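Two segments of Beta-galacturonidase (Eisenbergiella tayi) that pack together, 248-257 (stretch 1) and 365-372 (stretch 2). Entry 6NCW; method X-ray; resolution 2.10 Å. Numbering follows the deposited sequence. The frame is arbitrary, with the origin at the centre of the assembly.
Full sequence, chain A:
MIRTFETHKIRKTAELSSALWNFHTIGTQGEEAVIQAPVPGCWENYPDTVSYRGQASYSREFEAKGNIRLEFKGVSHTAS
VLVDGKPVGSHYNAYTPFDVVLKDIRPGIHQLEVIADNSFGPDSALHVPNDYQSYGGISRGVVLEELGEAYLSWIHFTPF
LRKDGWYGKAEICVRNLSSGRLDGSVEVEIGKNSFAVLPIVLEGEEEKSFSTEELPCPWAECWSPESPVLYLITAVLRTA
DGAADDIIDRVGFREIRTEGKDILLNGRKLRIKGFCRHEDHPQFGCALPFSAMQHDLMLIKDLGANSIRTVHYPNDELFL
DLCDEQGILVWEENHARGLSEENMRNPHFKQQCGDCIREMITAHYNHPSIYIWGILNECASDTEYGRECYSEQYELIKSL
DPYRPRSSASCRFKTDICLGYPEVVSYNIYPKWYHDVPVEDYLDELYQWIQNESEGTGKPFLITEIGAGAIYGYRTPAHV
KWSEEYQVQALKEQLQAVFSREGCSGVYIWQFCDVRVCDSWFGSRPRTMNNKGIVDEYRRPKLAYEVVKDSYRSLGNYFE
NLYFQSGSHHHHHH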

ATOM      1  N   ILE A 248      29.921   9.153 -38.232  1.00 29.57           N
ATOM      2  CA  ILE A 248      29.771   7.707 -38.120  1.00 29.57           C
ATOM      3  C   ILE A 248      28.355   7.414 -37.629  1.00 31.89           C
ATOM      4  O   ILE A 248      27.887   8.041 -36.674  1.00 29.64           O
ATOM      5  CB  ILE A 248      30.818   7.104 -37.167  1.00 30.41           C
ATOM      6  CG1 ILE A 248      32.233   7.568 -37.557  1.00 33.67           C
ATOM      7  CG2 ILE A 248      30.749   5.604 -37.196  1.00 28.54           C
ATOM      8  CD1 ILE A 248      33.317   7.169 -36.552  1.00 26.99           C
ATOM      9  N   ASP A 249      27.674   6.470 -38.286  1.00 31.51           N
ATOM     10  CA  ASP A 249      26.339   6.051 -37.873  1.00 30.17           C
ATOM     11  C   ASP A 249      26.274   4.527 -37.863  1.00 31.01           C
ATOM     12  O   ASP A 249      27.300   3.869 -38.059  1.00 32.39           O
ATOM     13  CB  ASP A 249      25.276   6.661 -38.796  1.00 27.82           C
ATOM     14  CG  ASP A 249      23.997   7.060 -38.038  1.00 36.46           C
ATOM     15  OD1 ASP A 249      23.481   6.234 -37.242  1.00 29.20           O
ATOM     16  OD2 ASP A 249      23.517   8.198 -38.242  1.00 37.89           O
ATOM     17  N   ARG A 250      25.100   3.949 -37.621  1.00 32.30           N
ATOM     18  CA  ARG A 250      24.933   2.497 -37.666  1.00 30.00           C
ATOM     19  C   ARG A 250      23.741   2.122 -38.527  1.00 27.62           C
ATOM     20  O   ARG A 250      22.708   2.795 -38.498  1.00 30.96           O
ATOM     21  CB  ARG A 250      24.737   1.892 -36.284  1.00 29.10           C
ATOM     22  CG  ARG A 250      26.014   1.529 -35.589  1.00 31.94           C
ATOM     23  CD  ARG A 250      25.775   0.544 -34.474  1.00 29.30           C
ATOM     24  NE  ARG A 250      24.625   0.948 -33.669  1.00 33.54           N
ATOM     25  CZ  ARG A 250      24.420   0.567 -32.412  1.00 27.93           C
ATOM     26  NH1 ARG A 250      25.295  -0.218 -31.793  1.00 31.58           N
ATOM     27  NH2 ARG A 250      23.341   0.976 -31.774  1.00 28.30           N
ATOM     28  N   VAL A 251      23.877   1.022 -39.266  1.00 26.25           N
ATOM     29  CA  VAL A 251      22.842   0.569 -40.181  1.00 25.39           C
ATOM     30  C   VAL A 251      22.606  -0.914 -39.951  1.00 24.57           C
ATOM     31  O   VAL A 251      23.423  -1.617 -39.351  1.00 24.37           O
ATOM     32  CB  VAL A 251      23.195   0.831 -41.670  1.00 23.71           C
ATOM     33  CG1 VAL A 251      23.514   2.303 -41.904  1.00 25.80           C
ATOM     34  CG2 VAL A 251      24.350  -0.048 -42.110  1.00 25.02           C
ATOM     35  N   GLY A 252      21.441  -1.361 -40.398  1.00 25.10           N
ATOM     36  CA  GLY A 252      21.152  -2.778 -40.517  1.00 25.22           C
ATOM     37  C   GLY A 252      20.467  -3.016 -41.847  1.00 24.65           C
ATOM     38  O   GLY A 252      19.765  -2.147 -42.368  1.00 28.50           O
ATOM     39  N   PHE A 253      20.721  -4.185 -42.420  1.00 21.54           N
ATOM     40  CA  PHE A 253      20.185  -4.552 -43.734  1.00 26.63           C
ATOM     41  C   PHE A 253      18.883  -5.318 -43.516  1.00 24.54           C
ATOM     42  O   PHE A 253      18.892  -6.523 -43.250  1.00 25.09           O
ATOM     43  CB  PHE A 253      21.199  -5.383 -44.528  1.00 26.97           C
ATOM     44  CG  PHE A 253      22.341  -4.572 -45.118  1.00 28.87           C
ATOM     45  CD1 PHE A 253      22.313  -4.169 -46.450  1.00 29.80           C
ATOM     46  CD2 PHE A 253      23.446  -4.221 -44.344  1.00 29.25           C
ATOM     47  CE1 PHE A 253      23.362  -3.420 -46.996  1.00 31.20           C
ATOM     48  CE2 PHE A 253      24.492  -3.466 -44.882  1.00 26.99           C
ATOM     49  CZ  PHE A 253      24.447  -3.067 -46.209  1.00 31.20           C
ATOM     50  N   ARG A 254      17.753  -4.619 -43.599  1.00 27.03           N
ATOM     51  CA  ARG A 254      16.452  -5.267 -43.547  1.00 26.04           C
ATOM     52  C   ARG A 254      15.498  -4.531 -44.470  1.00 27.01           C
ATOM     53  O   ARG A 254      15.636  -3.328 -44.699  1.00 27.00           O
ATOM     54  CB  ARG A 254      15.877  -5.311 -42.116  1.00 29.34           C
ATOM     55  CG  ARG A 254      15.783  -3.945 -41.416  1.00 29.42           C
ATOM     56  CD  ARG A 254      14.398  -3.404 -41.524  1.00 28.69           C
ATOM     57  NE  ARG A 254      14.253  -2.033 -41.045  1.00 27.08           N
ATOM     58  CZ  ARG A 254      14.210  -0.966 -41.834  1.00 30.08           C
ATOM     59  NH1 ARG A 254      14.335  -1.098 -43.148  1.00 29.27           N
ATOM     60  NH2 ARG A 254      14.029   0.235 -41.308  1.00 27.71           N
ATOM     61  N   GLU A 255      14.513  -5.259 -44.978  1.00 25.45           N
ATOM     62  CA  GLU A 255      13.465  -4.682 -45.804  1.00 29.89           C
ATOM     63  C   GLU A 255      12.159  -4.659 -45.022  1.00 28.31           C
ATOM     64  O   GLU A 255      11.793  -5.650 -44.384  1.00 28.09           O
ATOM     65  CB  GLU A 255      13.285  -5.477 -47.101  1.00 24.43           C
ATOM     66  CG  GLU A 255      12.244  -4.889 -48.025  1.00 30.18           C
ATOM     67  CD  GLU A 255      12.003  -5.760 -49.270  1.00 37.77           C
ATOM     68  OE1 GLU A 255      12.454  -5.355 -50.366  1.00 36.46           O
ATOM     69  OE2 GLU A 255      11.381  -6.849 -49.144  1.00 33.64           O
ATOM     70  N   ILE A 256      11.452  -3.539 -45.084  1.00 27.83           N
ATOM     71  CA  ILE A 256      10.119  -3.444 -44.517  1.00 26.15           C
ATOM     72  C   ILE A 256       9.197  -2.960 -45.627  1.00 29.21           C
ATOM     73  O   ILE A 256       9.441  -1.909 -46.229  1.00 29.05           O
ATOM     74  CB  ILE A 256      10.064  -2.517 -43.288  1.00 22.07           C
ATOM     75  CG1 ILE A 256       8.648  -2.475 -42.738  1.00 21.94           C
ATOM     76  CG2 ILE A 256      10.515  -1.106 -43.616  1.00 32.51           C
ATOM     77  CD1 ILE A 256       8.277  -3.740 -42.034  1.00 23.94           C
ATOM     78  N   ARG A 257       8.178  -3.751 -45.940  1.00 30.00           N
ATOM     79  CA  ARG A 257       7.194  -3.338 -46.931  1.00 30.40           C
ATOM     80  C   ARG A 257       5.870  -4.002 -46.593  1.00 30.86           C
ATOM     81  O   ARG A 257       5.824  -4.979 -45.843  1.00 29.08           O
ATOM     82  CB  ARG A 257       7.643  -3.679 -48.366  1.00 30.51           C
ATOM     83  CG  ARG A 257       8.030  -5.119 -48.583  1.00 31.22           C
ATOM     84  CD  ARG A 257       8.468  -5.419 -50.032  1.00 31.27           C
ATOM     85  NE  ARG A 257       8.713  -6.853 -50.182  1.00 30.88           N
ATOM     86  CZ  ARG A 257       7.837  -7.719 -50.690  1.00 34.82           C
ATOM     87  NH1 ARG A 257       6.651  -7.299 -51.131  1.00 30.10           N
ATOM     88  NH2 ARG A 257       8.149  -9.010 -50.760  1.00 34.26           N
ATOM     89  N   TYR A 365      16.747   8.391 -39.439  1.00 30.49           N
ATOM     90  CA  TYR A 365      16.580   7.651 -40.693  1.00 24.96           C
ATOM     91  C   TYR A 365      17.236   6.277 -40.660  1.00 22.36           C
ATOM     92  O   TYR A 365      16.724   5.321 -41.256  1.00 18.97           O
ATOM     93  CB  TYR A 365      17.167   8.463 -41.854  1.00 26.19           C
ATOM     94  CG  TYR A 365      16.855   7.857 -43.200  1.00 25.71           C
ATOM     95  CD1 TYR A 365      15.731   8.267 -43.927  1.00 28.25           C
ATOM     96  CD2 TYR A 365      17.654   6.851 -43.731  1.00 23.30           C
ATOM     97  CE1 TYR A 365      15.429   7.696 -45.168  1.00 31.65           C
ATOM     98  CE2 TYR A 365      17.362   6.274 -44.957  1.00 26.06           C
ATOM     99  CZ  TYR A 365      16.250   6.699 -45.676  1.00 33.32           C
ATOM    100  OH  TYR A 365      15.969   6.117 -46.901  1.00 32.28           O
ATOM    101  N   ASN A 366      18.388   6.164 -40.002  1.00 21.81           N
ATOM    102  CA  ASN A 366      19.218   4.978 -40.153  1.00 20.99           C
ATOM    103  C   ASN A 366      18.855   3.832 -39.224  1.00 26.83           C
ATOM    104  O   ASN A 366      19.423   2.748 -39.383  1.00 24.52           O
ATOM    105  CB  ASN A 366      20.695   5.334 -39.931  1.00 26.19           C
ATOM    106  CG  ASN A 366      21.246   6.223 -41.031  1.00 26.27           C
ATOM    107  OD1 ASN A 366      20.940   6.022 -42.202  1.00 23.81           O
ATOM    108  ND2 ASN A 366      22.041   7.221 -40.657  1.00 27.80           N
ATOM    109  N   HIS A 367      17.973   4.044 -38.247  1.00 23.90           N
ATOM    110  CA  HIS A 367      17.724   3.022 -37.224  1.00 23.77           C
ATOM    111  C   HIS A 367      16.998   1.832 -37.828  1.00 22.47           C
ATOM    112  O   HIS A 367      15.838   1.974 -38.231  1.00 22.52           O
ATOM    113  CB  HIS A 367      16.914   3.600 -36.052  1.00 20.52           C
ATOM    114  CG  HIS A 367      17.717   4.488 -35.149  1.00 23.61           C
ATOM    115  ND1 HIS A 367      18.542   3.996 -34.157  1.00 26.01           N
ATOM    116  CD2 HIS A 367      17.844   5.834 -35.108  1.00 24.83           C
ATOM    117  CE1 HIS A 367      19.143   5.003 -33.546  1.00 23.92           C
ATOM    118  NE2 HIS A 367      18.735   6.129 -34.104  1.00 25.69           N
ATOM    119  N   PRO A 368      17.626   0.662 -37.936  1.00 25.61           N
ATOM    120  CA  PRO A 368      16.901  -0.493 -38.488  1.00 21.37           C
ATOM    121  C   PRO A 368      15.688  -0.891 -37.668  1.00 21.69           C
ATOM    122  O   PRO A 368      14.760  -1.505 -38.214  1.00 22.38           O
ATOM    123  CB  PRO A 368      17.965  -1.597 -38.493  1.00 18.56           C
ATOM    124  CG  PRO A 368      18.911  -1.187 -37.364  1.00 22.24           C
ATOM    125  CD  PRO A 368      18.983   0.306 -37.486  1.00 23.14           C
ATOM    126  N   SER A 369      15.662  -0.581 -36.370  1.00 20.14           N
ATOM    127  CA  SER A 369      14.516  -0.979 -35.550  1.00 20.29           C
ATOM    128  C   SER A 369      13.241  -0.283 -35.996  1.00 18.76           C
ATOM    129  O   SER A 369      12.149  -0.864 -35.916  1.00 19.42           O
ATOM    130  CB  SER A 369      14.786  -0.677 -34.077  1.00 19.46           C
ATOM    131  OG  SER A 369      14.998   0.715 -33.890  1.00 23.03           O
ATOM    132  N   ILE A 370      13.352   0.956 -36.467  1.00 18.73           N
ATOM    133  CA  ILE A 370      12.172   1.716 -36.859  1.00 16.47           C
ATOM    134  C   ILE A 370      11.637   1.115 -38.150  1.00 22.05           C
ATOM    135  O   ILE A 370      12.290   1.206 -39.192  1.00 19.35           O
ATOM    136  CB  ILE A 370      12.491   3.194 -37.041  1.00 17.90           C
ATOM    137  CG1 ILE A 370      12.948   3.824 -35.715  1.00 19.35           C
ATOM    138  CG2 ILE A 370      11.252   3.904 -37.552  1.00 20.12           C
ATOM    139  CD1 ILE A 370      13.575   5.192 -35.923  1.00 18.13           C
ATOM    140  N   TYR A 371      10.454   0.498 -38.095  1.00 20.19           N
ATOM    141  CA  TYR A 371       9.885  -0.096 -39.293  1.00 19.40           C
ATOM    142  C   TYR A 371       8.682   0.668 -39.830  1.00 23.85           C
ATOM    143  O   TYR A 371       8.251   0.397 -40.961  1.00 24.69           O
ATOM    144  CB  TYR A 371       9.497  -1.563 -39.032  1.00 22.61           C
ATOM    145  CG  TYR A 371       8.231  -1.710 -38.224  1.00 24.00           C
ATOM    146  CD1 TYR A 371       8.244  -1.581 -36.832  1.00 21.11           C
ATOM    147  CD2 TYR A 371       7.017  -1.961 -38.857  1.00 23.34           C
ATOM    148  CE1 TYR A 371       7.087  -1.717 -36.101  1.00 21.49           C
ATOM    149  CE2 TYR A 371       5.856  -2.086 -38.141  1.00 20.88           C
ATOM    150  CZ  TYR A 371       5.894  -1.963 -36.769  1.00 23.35           C
ATOM    151  OH  TYR A 371       4.726  -2.074 -36.089  1.00 21.50           O
ATOM    152  N   ILE A 372       8.166   1.651 -39.090  1.00 19.45           N
ATOM    153  CA  ILE A 372       6.976   2.378 -39.512  1.00 20.36           C
ATOM    154  C   ILE A 372       6.994   3.763 -38.880  1.00 23.57           C
ATOM    155  O   ILE A 372       7.454   3.937 -37.746  1.00 19.82           O
ATOM    156  CB  ILE A 372       5.703   1.587 -39.137  1.00 21.14           C
ATOM    157  CG1 ILE A 372       4.459   2.247 -39.711  1.00 19.57           C
ATOM    158  CG2 ILE A 372       5.607   1.437 -37.623  1.00 19.30           C
ATOM    159  CD1 ILE A 372       3.226   1.389 -39.591  1.00 22.91           C
TER
HETATM  160  O   HOH W   1      19.737   1.025 -41.510  1.00 25.13           O

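The two stretches lie more than a hundred residues apart in sequence, yet they run alongside each other closely enough to bury 440 Å² between them. Stretch 1 enters as a strand at Ile248, passes through a loop and becomes strand again at Ile256; stretch 2 makes a type I beta turn from His367 to Ile370 and then continues as strand. Both chains advance in the same sense: Val251 CA lies 5.7 Å from Asn366 CA, Gly252 CA 5.2 Å from Pro368 CA, and Ile256 CA 6.2 Å from Tyr371 CA. No direct backbone-to-backbone hydrogen bond joins them, so the bonding falls to side chains and one water.

At the start of the contact, Asp249 and Asn366 point toward each other. Asn366 ND2 donates a weak hydrogen bond to Asp249 OD2 (3.0 Å, 148°), while the other carboxylate oxygen, Asp249 OD1, turns back to accept from Arg250 N at 2.8 Å. Each oxygen of the acid therefore has a donor of its own. The amide of Asn366 is engaged further elsewhere in the structure, through both OD1 and ND2.

Next along, Arg250 O and Asn366 O approach to 3.4 Å, but both are acceptors and cannot bond to each other. Asn366 O finds its donor in water 1, at 2.8 Å from the water oxygen, and the same water accepts from Gly252 N at 3.1 Å. By giving one proton and receiving another, it links a carbonyl and an amide of the two backbones that do not bond directly.

Beside this bridge the chains come closest in register, at Gly252 and Pro368. Gly252 N is 4.0 Å from Pro368 CG, and an ideally placed CB on the glycine would sit only 3.0 Å from Pro368 CB, a clash. The absence of a side chain is thus what leaves room for the proline ring; stretch 1 covers 72 Å² of Pro368.

Arg254 supplies the main polar link, reaching toward the turn with chi1 in the p well. Its NE donates to Pro368 O (2.9 Å, 159°), with the carbonyl at the edge of the guanidinium and near its plane, a favourable approach for an N-H donor. NH2 donates to Ile370 O, also at 2.9 Å, but the 129° angle makes this bond weak. One side chain thereby serves two carbonyls of stretch 2. A third, His367 O, lies 4.0 Å from Arg254 NH2 and is instead taken up within the turn, accepting from Ile370 N at 3.2 Å.

Beyond the arginine the contact becomes apolar. Ile256 points toward stretch 2, and its CD1 lies 3.9 Å from Tyr371 CD2, approaching the ring obliquely, while Ile256 CG1 packs 3.4 Å from Tyr371 O. The tyrosine hydroxyl is satisfied elsewhere in the structure. Phe253 and Arg257 point away, and Arg257 NE instead forms a salt bridge with Glu255 OE2 at 2.9 Å.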